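Local structure of NOL1/NOP2/sun family protein (Enterococcus faecium, 3M4X) at residues K38-P44 / E69-V75; P47-V53 / G85-S89; F80-Y86 / L430-V435. The protein probably methylates cytosine at carbon 5 in 16S ribosomal RNA, with S-adenosylmethionine as methyl donor. Residues are numbered along the deposited sequence.

In the fold
Contacts 1 and 2 lie within the N-terminal RsmF-type region. Contact 3 joins that region to the PUA-like region near the C-terminus. Strand 39-41, between 70-72 and 88-89 in a three-stranded antiparallel sheet, connects the first two contacts, whose centres are about 9 Å apart: R41 N lies 2.8 Å from Y88 O, a probable hydrogen bond. Beside the sheet, the N43 side chain adds another, ND2 lying 3.0 Å from G85 O. Contacts 2 and 3, about 7 Å between centres, share G85 and Y86, so the Y86 side chain meets both helix 49-56 and the hairpin 430-435. Contacts 1 and 3 are about 15 Å apart, centre to centre. Contact 1 is strand pairing; contact 2 packs a helix start against a turn.

Contact 1. Residues K38-P44 / E69-V75; sequences KGFRWNP and EGFLGTV
F40, F71 and W42 form an aromatic cluster beside antiparallel strands 39-41 and 70-72. F40 (chi1 p) and F71 (chi1 m) share one face of the sheet; F71 CB sits over the F40 ring, 4.0 Å from its centroid (CH-pi). Ring centroids are 5.7 Å apart, planes oblique at 43°. V75 CG2 approaches F40 CB to 3.6 Å, and W42 (chi1 p) brings CD1 within 3.4 Å of F71 CE1. E69 CB lies over the five-membered ring of W42, 3.8 Å from its centroid. The strands form one side of the three-stranded sheet 70-72/39-41/88-89 of the N-terminal RsmF-type region; their axes approach to 4.6 Å, directions at 153°. F40 and F71 are the hydrogen-bonded pair (F40 N to F71 O 3.1 Å, F71 N to F40 O 2.9 Å), flanked by non-hydrogen-bonded pairs G39-L72 and R41-G70 (CA-CA 4.3 Å each). The ladder continues with G73 N to K38 O at 2.9 Å and W42 N to E69 O at 3.0 Å. G73 (phi 148°, psi -170°) has a glycine-favouring backbone. At the polar edge R41 turns to the other face, its NE hydrogen-bonded to Q90 OE1; a water joins R41 NH1 and W42 O (2.8 Å each) and E69 OE1 (2.7 Å). Backbone hydrogen bonds fix the register, aromatic and aliphatic side chains pack on the F40/F71 face, partly under helix 49-56, and R41 and E69 meet through water, not a direct salt bridge.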
loop_
_atom_site.group_PDB
_atom_site.type_symbol
_atom_site.label_atom_id
_atom_site.label_comp_id
_atom_site.label_asym_id
_atom_site.label_seq_id
_atom_site.Cartn_x
_atom_site.Cartn_y
_atom_site.Cartn_z
ATOM N N LYS A 38 -7.261 4.191 15.988
ATOM C CA LYS A 38 -6.525 3.056 15.454
ATOM C C LYS A 38 -7.438 2.184 14.596
ATOM O O LYS A 38 -8.619 1.998 14.917
ATOM C CB LYS A 38 -5.898 2.263 16.598
ATOM C CG LYS A 38 -4.991 3.117 17.484
ATOM C CD LYS A 38 -4.651 2.450 18.828
ATOM C CE LYS A 38 -5.719 2.715 19.892
ATOM N NZ LYS A 38 -5.461 2.006 21.194
ATOM N N GLY A 39 -6.893 1.664 13.496
ATOM C CA GLY A 39 -7.682 0.880 12.560
ATOM C C GLY A 39 -6.857 -0.094 11.750
ATOM O O GLY A 39 -5.630 -0.078 11.788
ATOM N N PHE A 40 -7.545 -0.947 11.006
ATOM C CA PHE A 40 -6.892 -1.876 10.102
ATOM C C PHE A 40 -7.899 -2.278 9.056
ATOM O O PHE A 40 -9.075 -1.979 9.191
ATOM C CB PHE A 40 -6.372 -3.115 10.848
ATOM C CG PHE A 40 -7.453 -3.967 11.460
ATOM C CD1 PHE A 40 -7.915 -5.096 10.808
ATOM C CD2 PHE A 40 -7.991 -3.648 12.704
ATOM C CE1 PHE A 40 -8.900 -5.897 11.381
ATOM C CE2 PHE A 40 -8.984 -4.438 13.285
ATOM C CZ PHE A 40 -9.437 -5.560 12.622
ATOM N N ARG A 41 -7.426 -2.944 8.009
ATOM C CA ARG A 41 -8.282 -3.429 6.931
ATOM C C ARG A 41 -8.119 -4.926 6.701
ATOM O O ARG A 41 -7.036 -5.487 6.881
ATOM C CB ARG A 41 -7.966 -2.705 5.617
ATOM C CG ARG A 41 -8.516 -1.296 5.501
ATOM C CD ARG A 41 -8.117 -0.680 4.162
ATOM N NE ARG A 41 -6.716 -0.305 4.195
ATOM C CZ ARG A 41 -5.739 -0.934 3.553
ATOM N NH1 ARG A 41 -5.983 -1.969 2.772
ATOM N NH2 ARG A 41 -4.501 -0.500 3.688
ATOM N N TRP A 42 -9.214 -5.564 6.304
ATOM C CA TRP A 42 -9.154 -6.915 5.800
ATOM C C TRP A 42 -8.819 -6.888 4.305
ATOM O O TRP A 42 -8.799 -5.823 3.669
ATOM C CB TRP A 42 -10.454 -7.694 6.101
ATOM C CG TRP A 42 -11.702 -7.126 5.493
ATOM C CD1 TRP A 42 -12.508 -6.152 6.025
ATOM C CD2 TRP A 42 -12.299 -7.504 4.251
ATOM N NE1 TRP A 42 -13.570 -5.909 5.187
ATOM C CE2 TRP A 42 -13.460 -6.718 4.087
ATOM C CE3 TRP A 42 -11.969 -8.443 3.261
ATOM C CZ2 TRP A 42 -14.291 -6.837 2.977
ATOM C CZ3 TRP A 42 -12.794 -8.557 2.161
ATOM C CH2 TRP A 42 -13.944 -7.762 2.025
ATOM N N ASN A 43 -8.554 -8.069 3.757
ATOM C CA ASN A 43 -7.934 -8.197 2.453
ATOM C C ASN A 43 -8.776 -9.036 1.487
ATOM O O ASN A 43 -8.830 -10.260 1.607
ATOM C CB ASN A 43 -6.531 -8.798 2.622
ATOM C CG ASN A 43 -5.727 -8.753 1.344
ATOM O OD1 ASN A 43 -6.259 -8.425 0.297
ATOM N ND2 ASN A 43 -4.448 -9.091 1.424
ATOM N N PRO A 44 -9.447 -8.367 0.536
ATOM C CA PRO A 44 -10.299 -9.008 -0.476
ATOM C C PRO A 44 -9.478 -9.825 -1.469
ATOM O O PRO A 44 -10.043 -10.613 -2.223
ATOM C CB PRO A 44 -10.950 -7.832 -1.214
ATOM C CG PRO A 44 -10.562 -6.588 -0.454
ATOM C CD PRO A 44 -9.379 -6.899 0.382
ATOM N N GLU A 69 -13.463 -1.709 3.749
ATOM C CA GLU A 69 -12.793 -2.905 4.266
ATOM C C GLU A 69 -12.094 -2.622 5.591
ATOM O O GLU A 69 -11.254 -3.396 6.046
ATOM C CB GLU A 69 -11.798 -3.410 3.217
ATOM C CG GLU A 69 -12.445 -3.569 1.830
ATOM C CD GLU A 69 -11.498 -3.277 0.672
ATOM O OE1 GLU A 69 -10.374 -2.773 0.905
ATOM O OE2 GLU A 69 -11.886 -3.551 -0.483
ATOM N N GLY A 70 -12.444 -1.491 6.192
ATOM C CA GLY A 70 -11.807 -1.037 7.411
ATOM C C GLY A 70 -12.604 -1.344 8.674
ATOM O O GLY A 70 -13.836 -1.390 8.673
ATOM N N PHE A 71 -11.863 -1.543 9.755
ATOM C CA PHE A 71 -12.396 -1.800 11.079
ATOM C C PHE A 71 -11.656 -0.898 12.055
ATOM O O PHE A 71 -10.476 -0.601 11.864
ATOM C CB PHE A 71 -12.125 -3.252 11.491
ATOM C CG PHE A 71 -12.974 -4.262 10.779
ATOM C CD1 PHE A 71 -12.388 -5.249 10.003
ATOM C CD2 PHE A 71 -14.353 -4.232 10.894
ATOM C CE1 PHE A 71 -13.166 -6.190 9.353
ATOM C CE2 PHE A 71 -15.140 -5.169 10.247
ATOM C CZ PHE A 71 -14.545 -6.154 9.473
ATOM N N LEU A 72 -12.331 -0.491 13.121
ATOM C CA LEU A 72 -11.648 0.213 14.195
ATOM C C LEU A 72 -10.989 -0.807 15.110
ATOM O O LEU A 72 -11.625 -1.770 15.553
ATOM C CB LEU A 72 -12.626 1.072 14.993
ATOM C CG LEU A 72 -13.238 2.222 14.195
ATOM C CD1 LEU A 72 -14.049 3.126 15.128
ATOM C CD2 LEU A 72 -12.158 3.016 13.470
ATOM N N GLY A 73 -9.711 -0.603 15.390
ATOM C CA GLY A 73 -9.026 -1.473 16.319
ATOM C C GLY A 73 -7.558 -1.648 16.003
ATOM O O GLY A 73 -7.007 -0.948 15.167
ATOM N N THR A 74 -6.935 -2.596 16.688
ATOM C CA THR A 74 -5.510 -2.833 16.580
ATOM C C THR A 74 -5.250 -4.257 16.090
ATOM O O THR A 74 -6.119 -5.126 16.190
ATOM C CB THR A 74 -4.829 -2.648 17.947
ATOM O OG1 THR A 74 -5.366 -3.599 18.880
ATOM C CG2 THR A 74 -5.083 -1.254 18.473
ATOM N N VAL A 75 -4.048 -4.484 15.570
ATOM C CA VAL A 75 -3.663 -5.782 15.032
ATOM C C VAL A 75 -2.627 -6.487 15.901
ATOM O O VAL A 75 -1.648 -5.874 16.327
ATOM C CB VAL A 75 -3.060 -5.632 13.628
ATOM C CG1 VAL A 75 -2.331 -6.903 13.220
ATOM C CG2 VAL A 75 -4.136 -5.265 12.619
HETATM O O HOH W 1 -8.184 -3.584 2.192
#

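Contact 2. Residues P47-V53 / G85-S89; sequences PAGLDMV and GYEYS
G85, with positive phi (79°), is the C-prime residue of the Schellman motif that ends helix 80-83, and the chain then presents Y86 to the start of helix 49-56. The Y86 side chain (chi1 -85°, chi2 60°) points toward segment 47-53, its CA 6.0 Å from that of G49. Its OH donates to P47 O at 2.7 Å, just before A48 at the N-cap position, while CE2 packs 3.6 Å from M52 CB (selenomethionine) and 3.7 Å from G49 CA. A water donates to Y86 O (2.9 Å) and, weakly, to G49 O (2.9 Å); V53 CG2 lies 3.5 Å from Y86 O. E87 (chi1 m, chi2 t) bends its end nearer the helix, OE1 standing 4.0 Å from V53 CG1. At Y88-S89 the chain is a strand whose Y88 backbone hydrogen-bonds to that of R41. The tyrosine therefore ties the first turn of helix 49-56 to the end of helix 80-83, with I433 and P434 of strand 433-441 also touching its side chain.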
loop_
_atom_site.group_PDB
_atom_site.type_symbol
_atom_site.label_atom_id
_atom_site.label_comp_id
_atom_site.label_asym_id
_atom_site.label_seq_id
_atom_site.Cartn_x
_atom_site.Cartn_y
_atom_site.Cartn_z
ATOM N N PRO A 47 -8.202 -15.615 0.094
ATOM C CA PRO A 47 -9.288 -16.596 0.259
ATOM C C PRO A 47 -10.057 -16.346 1.555
ATOM O O PRO A 47 -9.441 -16.388 2.615
ATOM C CB PRO A 47 -8.543 -17.939 0.384
ATOM C CG PRO A 47 -7.194 -17.716 -0.206
ATOM C CD PRO A 47 -6.875 -16.245 -0.054
ATOM N N ALA A 48 -11.363 -16.111 1.476
ATOM C CA ALA A 48 -12.171 -15.862 2.681
ATOM C C ALA A 48 -11.589 -14.774 3.575
ATOM O O ALA A 48 -11.555 -14.914 4.794
ATOM C CB ALA A 48 -12.341 -17.157 3.490
ATOM N N GLY A 49 -11.115 -13.691 2.978
ATOM C CA GLY A 49 -10.463 -12.655 3.749
ATOM C C GLY A 49 -11.300 -12.155 4.911
ATOM O O GLY A 49 -10.850 -12.138 6.055
ATOM N N LEU A 50 -12.527 -11.747 4.625
ATOM C CA LEU A 50 -13.378 -11.182 5.662
ATOM C C LEU A 50 -13.824 -12.248 6.655
ATOM O O LEU A 50 -13.795 -12.025 7.865
ATOM C CB LEU A 50 -14.591 -10.479 5.045
ATOM C CG LEU A 50 -15.703 -10.014 5.990
ATOM C CD1 LEU A 50 -15.263 -8.882 6.976
ATOM C CD2 LEU A 50 -16.891 -9.561 5.146
ATOM N N ASP A 51 -14.247 -13.402 6.147
ATOM C CA ASP A 51 -14.705 -14.475 7.027
ATOM C C ASP A 51 -13.616 -14.828 8.032
ATOM O O ASP A 51 -13.884 -15.016 9.219
ATOM C CB ASP A 51 -15.108 -15.721 6.230
ATOM C CG ASP A 51 -15.561 -16.872 7.133
ATOM O OD1 ASP A 51 -15.803 -16.636 8.331
ATOM O OD2 ASP A 51 -15.677 -18.016 6.651
HETATM N N MSE A 52 -12.381 -14.918 7.557
HETATM C CA MSE A 52 -11.277 -15.276 8.436
HETATM C C MSE A 52 -11.043 -14.230 9.528
HETATM O O MSE A 52 -10.685 -14.564 10.651
HETATM C CB MSE A 52 -10.007 -15.520 7.621
HETATM C CG MSE A 52 -10.051 -16.818 6.798
HETATM SE SE MSE A 52 -10.243 -18.477 7.888
HETATM C CE MSE A 52 -12.184 -18.654 7.872
ATOM N N VAL A 53 -11.235 -12.958 9.192
ATOM C CA VAL A 53 -11.098 -11.897 10.178
ATOM C C VAL A 53 -12.246 -11.909 11.195
ATOM O O VAL A 53 -12.038 -11.675 12.389
ATOM C CB VAL A 53 -10.991 -10.513 9.509
ATOM C CG1 VAL A 53 -11.169 -9.394 10.551
ATOM C CG2 VAL A 53 -9.653 -10.384 8.780
ATOM N N GLY A 85 -1.161 -11.832 5.972
ATOM C CA GLY A 85 -1.652 -10.692 5.213
ATOM C C GLY A 85 -3.154 -10.474 5.200
ATOM O O GLY A 85 -3.677 -9.869 4.269
ATOM N N TYR A 86 -3.848 -10.953 6.231
ATOM C CA TYR A 86 -5.299 -10.813 6.292
ATOM C C TYR A 86 -5.686 -9.507 6.968
ATOM O O TYR A 86 -6.854 -9.142 7.023
ATOM C CB TYR A 86 -5.941 -12.019 7.009
ATOM C CG TYR A 86 -6.180 -13.196 6.073
ATOM C CD1 TYR A 86 -5.130 -13.800 5.406
ATOM C CD2 TYR A 86 -7.467 -13.671 5.840
ATOM C CE1 TYR A 86 -5.354 -14.880 4.518
ATOM C CE2 TYR A 86 -7.705 -14.734 4.980
ATOM C CZ TYR A 86 -6.646 -15.334 4.322
ATOM O OH TYR A 86 -6.897 -16.379 3.474
ATOM N N GLU A 87 -4.692 -8.813 7.496
ATOM C CA GLU A 87 -4.929 -7.537 8.152
ATOM C C GLU A 87 -3.784 -6.609 7.877
ATOM O O GLU A 87 -2.624 -7.019 7.895
ATOM C CB GLU A 87 -5.074 -7.698 9.659
ATOM C CG GLU A 87 -6.223 -8.584 10.045
ATOM C CD GLU A 87 -6.370 -8.722 11.533
ATOM O OE1 GLU A 87 -7.459 -9.139 11.952
ATOM O OE2 GLU A 87 -5.413 -8.408 12.276
ATOM N N TYR A 88 -4.133 -5.359 7.603
ATOM C CA TYR A 88 -3.156 -4.294 7.457
ATOM C C TYR A 88 -3.579 -3.181 8.401
ATOM O O TYR A 88 -4.688 -2.653 8.285
ATOM C CB TYR A 88 -3.126 -3.768 6.016
ATOM C CG TYR A 88 -1.852 -3.045 5.688
ATOM C CD1 TYR A 88 -0.806 -3.708 5.060
ATOM C CD2 TYR A 88 -1.674 -1.701 6.029
ATOM C CE1 TYR A 88 0.373 -3.060 4.772
ATOM C CE2 TYR A 88 -0.491 -1.045 5.741
ATOM C CZ TYR A 88 0.529 -1.735 5.116
ATOM O OH TYR A 88 1.713 -1.110 4.821
ATOM N N SER A 89 -2.724 -2.839 9.355
ATOM C CA SER A 89 -3.064 -1.744 10.261
ATOM C C SER A 89 -2.791 -0.405 9.586
ATOM O O SER A 89 -1.756 -0.211 8.957
ATOM C CB SER A 89 -2.346 -1.865 11.612
ATOM O OG SER A 89 -0.944 -1.879 11.453
HETATM O O HOH W 2 -8.658 -10.481 5.207
#

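Contact 3. Residues F80-Y86 / L430-V435; sequences FLHQAGY and LDKIPV
This buried interdomain contact sets helix 80-83 and the following turn (A84-Y86), in the N-terminal RsmF-type region, against a hairpin of the PUA-like region. I433 is central: its CD1 lies 3.7 Å from both F80 CD1 and L81 CD2, its CG2 is 3.3 Å from A84 CB, and CG1 makes a CH-pi contact over the Y86 ring, 4.2 Å from the centroid. L430 CD2 lies over the face of the F80 ring (chi1 p) in a second CH-pi contact, 3.7 Å from its centroid, and P434 CD meets the edge of Y86, 3.4 Å from OH, which hydrogen-bonds to P47 O. One direct hydrogen bond joins the segments, Q83 NE2 to V435 O at 2.9 Å; Q83 NE2 also hydrogen-bonds to Y386 OH, and its OE1 to W408 NE1. G85 (phi 79°) completes the Schellman motif, Y86 N to L81 O at 2.7 Å. L430 N to I433 O and I433 N to L430 O, each 2.7 Å, close a type II' turn over D431 and K432, the geometry of a two-residue beta hairpin.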
loop_
_atom_site.group_PDB
_atom_site.type_symbol
_atom_site.label_atom_id
_atom_site.label_comp_id
_atom_site.label_asym_id
_atom_site.label_seq_id
_atom_site.Cartn_x
_atom_site.Cartn_y
_atom_site.Cartn_z
ATOM N N PHE A 80 -1.535 -14.955 13.323
ATOM C CA PHE A 80 -1.548 -15.505 11.975
ATOM C C PHE A 80 -2.337 -14.681 10.964
ATOM O O PHE A 80 -1.994 -14.698 9.774
ATOM C CB PHE A 80 -2.008 -16.971 11.973
ATOM C CG PHE A 80 -3.320 -17.187 12.637
ATOM C CD1 PHE A 80 -4.503 -16.957 11.952
ATOM C CD2 PHE A 80 -3.383 -17.624 13.945
ATOM C CE1 PHE A 80 -5.728 -17.145 12.566
ATOM C CE2 PHE A 80 -4.611 -17.824 14.571
ATOM C CZ PHE A 80 -5.782 -17.588 13.878
ATOM N N LEU A 81 -3.377 -13.970 11.411
ATOM C CA LEU A 81 -4.112 -13.108 10.478
ATOM C C LEU A 81 -3.186 -12.014 9.938
ATOM O O LEU A 81 -3.268 -11.625 8.775
ATOM C CB LEU A 81 -5.351 -12.480 11.122
ATOM C CG LEU A 81 -6.507 -13.396 11.532
ATOM C CD1 LEU A 81 -7.567 -12.616 12.330
ATOM C CD2 LEU A 81 -7.144 -14.096 10.347
ATOM N N HIS A 82 -2.308 -11.514 10.794
ATOM C CA HIS A 82 -1.360 -10.517 10.355
ATOM C C HIS A 82 -0.233 -11.105 9.525
ATOM O O HIS A 82 0.108 -10.552 8.487
ATOM C CB HIS A 82 -0.758 -9.732 11.523
ATOM C CG HIS A 82 0.340 -8.806 11.099
ATOM N ND1 HIS A 82 1.655 -9.211 10.992
ATOM C CD2 HIS A 82 0.310 -7.515 10.694
ATOM C CE1 HIS A 82 2.391 -8.202 10.562
ATOM N NE2 HIS A 82 1.598 -7.160 10.374
ATOM N N GLN A 83 0.361 -12.200 10.002
ATOM C CA GLN A 83 1.454 -12.865 9.283
ATOM C C GLN A 83 1.078 -13.204 7.840
ATOM O O GLN A 83 1.871 -13.007 6.922
ATOM C CB GLN A 83 1.902 -14.138 10.019
ATOM C CG GLN A 83 2.823 -15.070 9.211
ATOM C CD GLN A 83 2.060 -16.155 8.443
ATOM O OE1 GLN A 83 1.102 -16.739 8.964
ATOM N NE2 GLN A 83 2.488 -16.432 7.196
ATOM N N ALA A 84 -0.141 -13.695 7.649
ATOM C CA ALA A 84 -0.589 -14.161 6.339
ATOM C C ALA A 84 -1.207 -13.072 5.487
ATOM O O ALA A 84 -1.754 -13.369 4.429
ATOM C CB ALA A 84 -1.578 -15.305 6.489
ATOM N N GLY A 85 -1.161 -11.832 5.972
ATOM C CA GLY A 85 -1.652 -10.692 5.213
ATOM C C GLY A 85 -3.154 -10.474 5.200
ATOM O O GLY A 85 -3.677 -9.869 4.269
ATOM N N TYR A 86 -3.848 -10.953 6.231
ATOM C CA TYR A 86 -5.299 -10.813 6.292
ATOM C C TYR A 86 -5.686 -9.507 6.968
ATOM O O TYR A 86 -6.854 -9.142 7.023
ATOM C CB TYR A 86 -5.941 -12.019 7.009
ATOM C CG TYR A 86 -6.180 -13.196 6.073
ATOM C CD1 TYR A 86 -5.130 -13.800 5.406
ATOM C CD2 TYR A 86 -7.467 -13.671 5.840
ATOM C CE1 TYR A 86 -5.354 -14.880 4.518
ATOM C CE2 TYR A 86 -7.705 -14.734 4.980
ATOM C CZ TYR A 86 -6.646 -15.334 4.322
ATOM O OH TYR A 86 -6.897 -16.379 3.474
ATOM N N LEU A 430 -4.130 -22.815 7.281
ATOM C CA LEU A 430 -4.767 -22.754 8.595
ATOM C C LEU A 430 -6.229 -22.375 8.407
ATOM O O LEU A 430 -6.553 -21.233 8.078
ATOM C CB LEU A 430 -4.059 -21.722 9.483
ATOM C CG LEU A 430 -4.472 -21.499 10.939
ATOM C CD1 LEU A 430 -4.434 -22.787 11.754
ATOM C CD2 LEU A 430 -3.545 -20.459 11.554
ATOM N N ASP A 431 -7.109 -23.343 8.620
ATOM C CA ASP A 431 -8.533 -23.183 8.338
ATOM C C ASP A 431 -8.684 -22.911 6.851
ATOM O O ASP A 431 -8.754 -23.853 6.052
ATOM C CB ASP A 431 -9.161 -22.072 9.190
ATOM C CG ASP A 431 -10.687 -22.044 9.095
ATOM O OD1 ASP A 431 -11.259 -22.551 8.102
ATOM O OD2 ASP A 431 -11.328 -21.516 10.026
ATOM N N LYS A 432 -8.700 -21.632 6.469
ATOM C CA LYS A 432 -8.743 -21.270 5.053
ATOM C C LYS A 432 -7.598 -20.337 4.660
ATOM O O LYS A 432 -7.536 -19.840 3.529
ATOM C CB LYS A 432 -10.093 -20.639 4.707
ATOM C CG LYS A 432 -11.247 -21.632 4.612
ATOM C CD LYS A 432 -12.512 -20.928 4.149
ATOM C CE LYS A 432 -13.718 -21.846 4.281
ATOM N NZ LYS A 432 -14.986 -21.168 3.893
ATOM N N ILE A 433 -6.683 -20.115 5.595
ATOM C CA ILE A 433 -5.600 -19.162 5.399
ATOM C C ILE A 433 -4.322 -19.849 4.944
ATOM O O ILE A 433 -3.753 -20.656 5.688
ATOM C CB ILE A 433 -5.255 -18.444 6.697
ATOM C CG1 ILE A 433 -6.498 -17.827 7.328
ATOM C CG2 ILE A 433 -4.184 -17.390 6.451
ATOM C CD1 ILE A 433 -6.258 -17.363 8.757
ATOM N N PRO A 434 -3.850 -19.512 3.728
ATOM C CA PRO A 434 -2.549 -20.000 3.256
ATOM C C PRO A 434 -1.447 -19.277 4.014
ATOM O O PRO A 434 -1.351 -18.043 3.939
ATOM C CB PRO A 434 -2.530 -19.596 1.763
ATOM C CG PRO A 434 -3.973 -19.391 1.399
ATOM C CD PRO A 434 -4.582 -18.797 2.668
ATOM N N VAL A 435 -0.621 -20.018 4.741
ATOM C CA VAL A 435 0.383 -19.360 5.563
ATOM C C VAL A 435 1.803 -19.504 5.048
ATOM O O VAL A 435 2.720 -18.895 5.597
ATOM C CB VAL A 435 0.305 -19.824 7.024
ATOM C CG1 VAL A 435 -1.089 -19.572 7.557
ATOM C CG2 VAL A 435 0.656 -21.307 7.146
HETATM O O HOH W 3 -2.329 -15.976 2.494
#